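Local structure of chitinase (Thermococcus chitonophagus, 5XSW) at residues A[113-118]-A[154-159]; A[160-165]-A[452-457]. The protein probably hydrolyses chitin as an endochitinase, and is seen here as its C-terminal portion, with an N-terminal beta-sheet part and a mainly helical part that binds glycan. All blocks are in the same frame, centred on the assembly; numbering follows the deposited sequence.

Contact 1 of 2, residues A[113-118]-A[154-159]; sequences PTIGEL and YNPPHP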
loop_
_atom_site.group_PDB
_atom_site.type_symbol
_atom_site.label_atom_id
_atom_site.label_comp_id
_atom_site.label_asym_id
_atom_site.label_seq_id
_atom_site.Cartn_x
_atom_site.Cartn_y
_atom_site.Cartn_z
ATOM N N PRO A 113 20.956 -11.791 -12.891
ATOM C CA PRO A 113 21.773 -12.378 -13.957
ATOM C C PRO A 113 22.020 -11.414 -15.119
ATOM O O PRO A 113 21.233 -10.521 -15.397
ATOM C CB PRO A 113 20.939 -13.564 -14.431
ATOM C CG PRO A 113 19.800 -13.750 -13.366
ATOM C CD PRO A 113 19.631 -12.442 -12.716
ATOM N N THR A 114 23.139 -11.610 -15.802
ATOM C CA THR A 114 23.405 -10.910 -17.055
ATOM C C THR A 114 22.759 -11.662 -18.212
ATOM O O THR A 114 23.005 -12.844 -18.440
ATOM C CB THR A 114 24.928 -10.767 -17.290
ATOM O OG1 THR A 114 25.416 -9.916 -16.280
ATOM C CG2 THR A 114 25.221 -10.084 -18.663
ATOM N N ILE A 115 21.878 -10.999 -18.927
ATOM C CA ILE A 115 21.205 -11.668 -20.035
ATOM C C ILE A 115 22.174 -11.651 -21.264
ATOM O O ILE A 115 22.353 -12.659 -21.938
ATOM C CB ILE A 115 19.886 -10.956 -20.448
ATOM C CG1 ILE A 115 18.959 -10.708 -19.225
ATOM C CG2 ILE A 115 19.214 -11.715 -21.620
ATOM C CD1 ILE A 115 18.633 -11.994 -18.481
ATOM N N GLY A 116 22.753 -10.485 -21.535
ATOM C CA GLY A 116 23.693 -10.312 -22.646
ATOM C C GLY A 116 24.318 -8.935 -22.540
ATOM O O GLY A 116 23.896 -8.131 -21.725
ATOM N N GLU A 117 25.317 -8.639 -23.369
ATOM C CA GLU A 117 26.012 -7.352 -23.290
ATOM C C GLU A 117 26.369 -6.879 -24.692
ATOM O O GLU A 117 26.552 -7.713 -25.564
ATOM C CB GLU A 117 27.303 -7.488 -22.460
ATOM C CG GLU A 117 27.093 -7.798 -21.003
ATOM C CD GLU A 117 28.407 -7.739 -20.229
ATOM O OE1 GLU A 117 29.471 -7.708 -20.887
ATOM O OE2 GLU A 117 28.379 -7.707 -18.983
ATOM N N LEU A 118 26.396 -5.570 -24.901
ATOM C CA LEU A 118 26.814 -5.004 -26.175
ATOM C C LEU A 118 28.290 -5.335 -26.344
ATOM O O LEU A 118 29.004 -5.440 -25.340
ATOM C CB LEU A 118 26.631 -3.490 -26.196
ATOM C CG LEU A 118 25.189 -2.979 -26.270
ATOM C CD1 LEU A 118 25.100 -1.494 -26.013
ATOM C CD2 LEU A 118 24.615 -3.316 -27.628
ATOM N N TYR A 154 17.719 -16.878 -14.811
ATOM C CA TYR A 154 19.124 -17.221 -14.481
ATOM C C TYR A 154 19.839 -17.789 -15.710
ATOM O O TYR A 154 21.004 -17.572 -15.873
ATOM C CB TYR A 154 19.188 -18.249 -13.352
ATOM C CG TYR A 154 18.603 -17.765 -12.032
ATOM C CD1 TYR A 154 19.315 -16.919 -11.238
ATOM C CD2 TYR A 154 17.326 -18.201 -11.602
ATOM C CE1 TYR A 154 18.750 -16.454 -9.971
ATOM C CE2 TYR A 154 16.754 -17.763 -10.338
ATOM C CZ TYR A 154 17.475 -16.904 -9.554
ATOM O OH TYR A 154 16.983 -16.459 -8.335
ATOM N N ASN A 155 19.131 -18.524 -16.561
ATOM C CA ASN A 155 19.760 -19.165 -17.738
ATOM C C ASN A 155 19.034 -18.821 -19.062
ATOM O O ASN A 155 18.257 -19.605 -19.587
ATOM C CB ASN A 155 19.784 -20.696 -17.521
ATOM C CG ASN A 155 20.486 -21.110 -16.192
ATOM O OD1 ASN A 155 19.834 -21.622 -15.260
ATOM N ND2 ASN A 155 21.813 -20.938 -16.125
ATOM N N PRO A 156 19.225 -17.613 -19.543
ATOM C CA PRO A 156 18.491 -17.098 -20.694
ATOM C C PRO A 156 18.721 -18.022 -21.882
ATOM O O PRO A 156 19.841 -18.553 -22.068
ATOM C CB PRO A 156 19.108 -15.713 -20.929
ATOM C CG PRO A 156 19.921 -15.430 -19.769
ATOM C CD PRO A 156 20.226 -16.668 -19.033
ATOM N N PRO A 157 17.666 -18.289 -22.628
ATOM C CA PRO A 157 17.855 -19.209 -23.749
ATOM C C PRO A 157 18.660 -18.570 -24.889
ATOM O O PRO A 157 19.113 -19.300 -25.755
ATOM C CB PRO A 157 16.437 -19.485 -24.213
ATOM C CG PRO A 157 15.691 -18.159 -23.898
ATOM C CD PRO A 157 16.282 -17.766 -22.545
ATOM N N HIS A 158 18.815 -17.250 -24.881
ATOM C CA HIS A 158 19.561 -16.563 -25.947
ATOM C C HIS A 158 19.994 -15.234 -25.372
ATOM O O HIS A 158 19.292 -14.656 -24.542
ATOM C CB HIS A 158 18.706 -16.392 -27.206
ATOM C CG HIS A 158 19.499 -16.047 -28.440
ATOM N ND1 HIS A 158 20.017 -14.796 -28.674
ATOM C CD2 HIS A 158 19.887 -16.816 -29.485
ATOM C CE1 HIS A 158 20.693 -14.800 -29.809
ATOM N NE2 HIS A 158 20.610 -16.011 -30.331
ATOM N N PRO A 159 21.191 -14.770 -25.727
ATOM C CA PRO A 159 21.625 -13.489 -25.156
ATOM C C PRO A 159 21.068 -12.205 -25.791
ATOM O O PRO A 159 21.171 -11.139 -25.162
ATOM C CB PRO A 159 23.151 -13.525 -25.363
ATOM C CG PRO A 159 23.318 -14.372 -26.626
ATOM C CD PRO A 159 22.290 -15.496 -26.407
#

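Contact 2 of 2, residues A[160-165]-A[452-457]; sequences TQIIIG and DFLTIL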
loop_
_atom_site.group_PDB
_atom_site.type_symbol
_atom_site.label_atom_id
_atom_site.label_comp_id
_atom_site.label_asym_id
_atom_site.label_seq_id
_atom_site.Cartn_x
_atom_site.Cartn_y
_atom_site.Cartn_z
ATOM N N THR A 160 20.569 -12.267 -27.028
ATOM C CA THR A 160 20.130 -11.027 -27.686
ATOM C C THR A 160 18.679 -11.172 -28.221
ATOM O O THR A 160 18.036 -10.171 -28.516
ATOM C CB THR A 160 21.085 -10.613 -28.861
ATOM O OG1 THR A 160 21.139 -11.679 -29.822
ATOM C CG2 THR A 160 22.476 -10.318 -28.336
ATOM N N GLN A 161 18.186 -12.408 -28.301
ATOM C CA GLN A 161 16.795 -12.642 -28.736
ATOM C C GLN A 161 15.850 -12.697 -27.525
ATOM O O GLN A 161 16.223 -13.260 -26.499
ATOM C CB GLN A 161 16.622 -13.956 -29.502
ATOM C CG GLN A 161 17.171 -13.906 -30.974
ATOM C CD GLN A 161 17.124 -15.242 -31.627
ATOM O OE1 GLN A 161 16.178 -16.020 -31.438
ATOM N NE2 GLN A 161 18.175 -15.551 -32.422
ATOM N N ILE A 162 14.653 -12.111 -27.667
ATOM C CA ILE A 162 13.552 -12.295 -26.686
ATOM C C ILE A 162 12.668 -13.389 -27.194
ATOM O O ILE A 162 12.199 -13.335 -28.339
ATOM C CB ILE A 162 12.667 -11.040 -26.546
ATOM C CG1 ILE A 162 13.512 -9.836 -26.197
ATOM C CG2 ILE A 162 11.549 -11.264 -25.484
ATOM C CD1 ILE A 162 12.824 -8.558 -26.538
ATOM N N ILE A 163 12.428 -14.389 -26.373
ATOM C CA ILE A 163 11.648 -15.538 -26.824
ATOM C C ILE A 163 10.360 -15.658 -25.966
ATOM O O ILE A 163 10.371 -16.264 -24.869
ATOM C CB ILE A 163 12.438 -16.890 -26.663
ATOM C CG1 ILE A 163 13.872 -16.765 -27.237
ATOM C CG2 ILE A 163 11.621 -17.999 -27.267
ATOM C CD1 ILE A 163 13.865 -16.412 -28.711
ATOM N N ILE A 164 9.259 -15.115 -26.460
ATOM C CA ILE A 164 7.996 -15.305 -25.777
ATOM C C ILE A 164 7.306 -16.465 -26.471
ATOM O O ILE A 164 7.012 -16.397 -27.661
ATOM C CB ILE A 164 7.109 -14.054 -25.859
ATOM C CG1 ILE A 164 7.763 -12.885 -25.120
ATOM C CG2 ILE A 164 5.733 -14.346 -25.285
ATOM C CD1 ILE A 164 7.070 -11.558 -25.342
ATOM N N GLY A 165 7.044 -17.533 -25.729
ATOM C CA GLY A 165 6.488 -18.719 -26.346
ATOM C C GLY A 165 4.981 -18.707 -26.276
ATOM O O GLY A 165 4.397 -18.863 -25.209
ATOM N N ASP A 452 15.986 -7.761 -32.424
ATOM C CA ASP A 452 16.676 -6.500 -32.217
ATOM C C ASP A 452 16.363 -5.743 -30.929
ATOM O O ASP A 452 17.126 -4.863 -30.527
ATOM C CB ASP A 452 16.353 -5.547 -33.372
ATOM C CG ASP A 452 16.807 -6.088 -34.708
ATOM O OD1 ASP A 452 17.978 -6.543 -34.793
ATOM O OD2 ASP A 452 15.994 -6.071 -35.645
ATOM N N PHE A 453 15.185 -5.945 -30.343
ATOM C CA PHE A 453 14.810 -4.954 -29.329
ATOM C C PHE A 453 15.677 -4.997 -28.043
ATOM O O PHE A 453 15.910 -3.957 -27.417
ATOM C CB PHE A 453 13.277 -5.063 -28.970
ATOM C CG PHE A 453 12.790 -3.872 -28.162
ATOM C CD1 PHE A 453 12.813 -2.609 -28.703
ATOM C CD2 PHE A 453 12.326 -4.030 -26.847
ATOM C CE1 PHE A 453 12.409 -1.473 -27.956
ATOM C CE2 PHE A 453 11.905 -2.938 -26.090
ATOM C CZ PHE A 453 11.944 -1.652 -26.632
ATOM N N LEU A 454 16.192 -6.168 -27.634
ATOM C CA LEU A 454 17.088 -6.149 -26.477
ATOM C C LEU A 454 18.345 -5.312 -26.735
ATOM O O LEU A 454 18.849 -4.627 -25.834
ATOM C CB LEU A 454 17.539 -7.558 -26.074
ATOM C CG LEU A 454 16.485 -8.411 -25.351
ATOM C CD1 LEU A 454 17.077 -9.811 -24.960
ATOM C CD2 LEU A 454 16.005 -7.624 -24.082
ATOM N N THR A 455 18.820 -5.343 -27.978
ATOM C CA THR A 455 20.040 -4.544 -28.304
ATOM C C THR A 455 19.711 -3.038 -28.239
ATOM O O THR A 455 20.463 -2.235 -27.683
ATOM C CB THR A 455 20.598 -4.993 -29.681
ATOM O OG1 THR A 455 21.065 -6.348 -29.570
ATOM C CG2 THR A 455 21.819 -4.095 -30.074
ATOM N N ILE A 456 18.511 -2.666 -28.716
ATOM C CA ILE A 456 18.044 -1.287 -28.595
ATOM C C ILE A 456 17.970 -0.860 -27.132
ATOM O O ILE A 456 18.432 0.233 -26.726
ATOM C CB ILE A 456 16.644 -1.097 -29.237
ATOM C CG1 ILE A 456 16.670 -1.302 -30.767
ATOM C CG2 ILE A 456 16.056 0.275 -28.774
ATOM C CD1 ILE A 456 17.434 -0.147 -31.561
ATOM N N LEU A 457 17.367 -1.713 -26.309
ATOM C CA LEU A 457 17.338 -1.417 -24.854
ATOM C C LEU A 457 18.748 -1.220 -24.227
ATOM O O LEU A 457 18.970 -0.298 -23.413
ATOM C CB LEU A 457 16.606 -2.537 -24.103
ATOM C CG LEU A 457 15.055 -2.573 -24.317
ATOM C CD1 LEU A 457 14.389 -3.750 -23.549
ATOM C CD2 LEU A 457 14.415 -1.217 -23.914
HETATM O O HOH W 1 18.779 -7.836 -29.729
HETATM O O HOH W 2 15.649 -8.767 -28.815
#

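Contact 1 of 2, residues A[113-118]-A[154-159]
The carbonyl oxygen Ile115 O is approached by two carbons of Pro159. The CA comes to 3.4 Å from Ile115 O as a bent C-H...O contact, with 129° at the hydrogen, and CB of the same proline lies at 3.6 Å from that oxygen. No conventional hydrogen bond joins 113-118 to 154-159; apolar side-chain contacts and carbons set against carbonyl oxygens do the rest. Ile115 lays its CD1 against Pro156 CG at 3.9 Å, while its CG2 branch reaches the neighbouring ring carbon, Pro156 CB; chi1 of -51° sets CG1 anti to the carbonyl carbon and leaves CG2 anti to the backbone N. Tyr196 of helix 186-199 also touches both Ile115 and Pro156. At the other end the Pro113 ring puts CG 3.7 Å from Tyr154 CA and 3.8 Å from Tyr154 CD1, meeting the aromatic ring obliquely. Having no side chain, Gly116 brings its CA to 3.7 Å from Pro159 O, an oxygen hydrogen-bonded to Arg458 of helix 449-461. Pro159 CD sits over one face of the His158 imidazole, toward its rim. The polar ends are held elsewhere, the Tyr154 hydroxyl by Glu328 and Arg304 and His158 NE2 by Ser138 O. Two irregular, proline-bearing segments thus run side by side in the same direction without sheet pairing: a loop-on-loop contact at the surface of the helical part.

Contact 2 of 2, residues A[160-165]-A[452-457]
Leu454, Ile162 and Thr160 supply most of the buried surface. Leu454 projects from its helix toward 160-165, and its CG presses on Ile162 CG1 at 3.4 Å, tighter than usual for two carbons; the CD2 methyl lies 4.1 Å from Ile162 CD1. A chi1 of -55° turns CG1 of Ile162 anti to its carbonyl carbon, the branch that meets the leucine. Leu454 CB also lies 3.6 Å from Thr160 O. Two waters lie within hydrogen-bonding distance of that carbonyl and donate to it, though each has more acceptors in reach than protons to give. Water 2 is 2.8 Å from Thr160 O and accepts from Leu454 N at 2.9 Å, giving a partner to an amide that, at a kink, has no bond to the preceding helical turn. Water 1 is 2.7 Å from Thr160 O and is hydrogen-bonded to Thr455 OG1, also at 2.7 Å. The polar link is therefore carried by water beside an apolar contact. Gln161 starts away from the helix, and its amide end is held by Asp141, Tyr139 and Arg450. Around this buried contact, helix 186-199 sets Ala193 against both Ile162 and Phe453, and Glu197 against Leu454, while helix 421-439 lies against Asp452, Thr455 and Ile456.

Coming from strand 98-104, the chain enters 113-118, passes through short helix 136-139 and returns at 154-159, where contact 1 closes a loop with 35 residues between its segments. Contact 2 opens at the very next residue and closes 286 intervening residues later on helix 449-461, so the two follow in series, neither nested nor crossing. The span closed by contact 2 includes the residues seen lining the glycan pocket. The contacts meet twice: Leu118 CD2 packs on Thr455 CG2 at 3.8 Å, and Pro157 CG lies 4.1 Å from Ile163 CG1. Together they tie the loops that lead into the helical part to each other and to helix 449-461, with helix 186-199 packed against both.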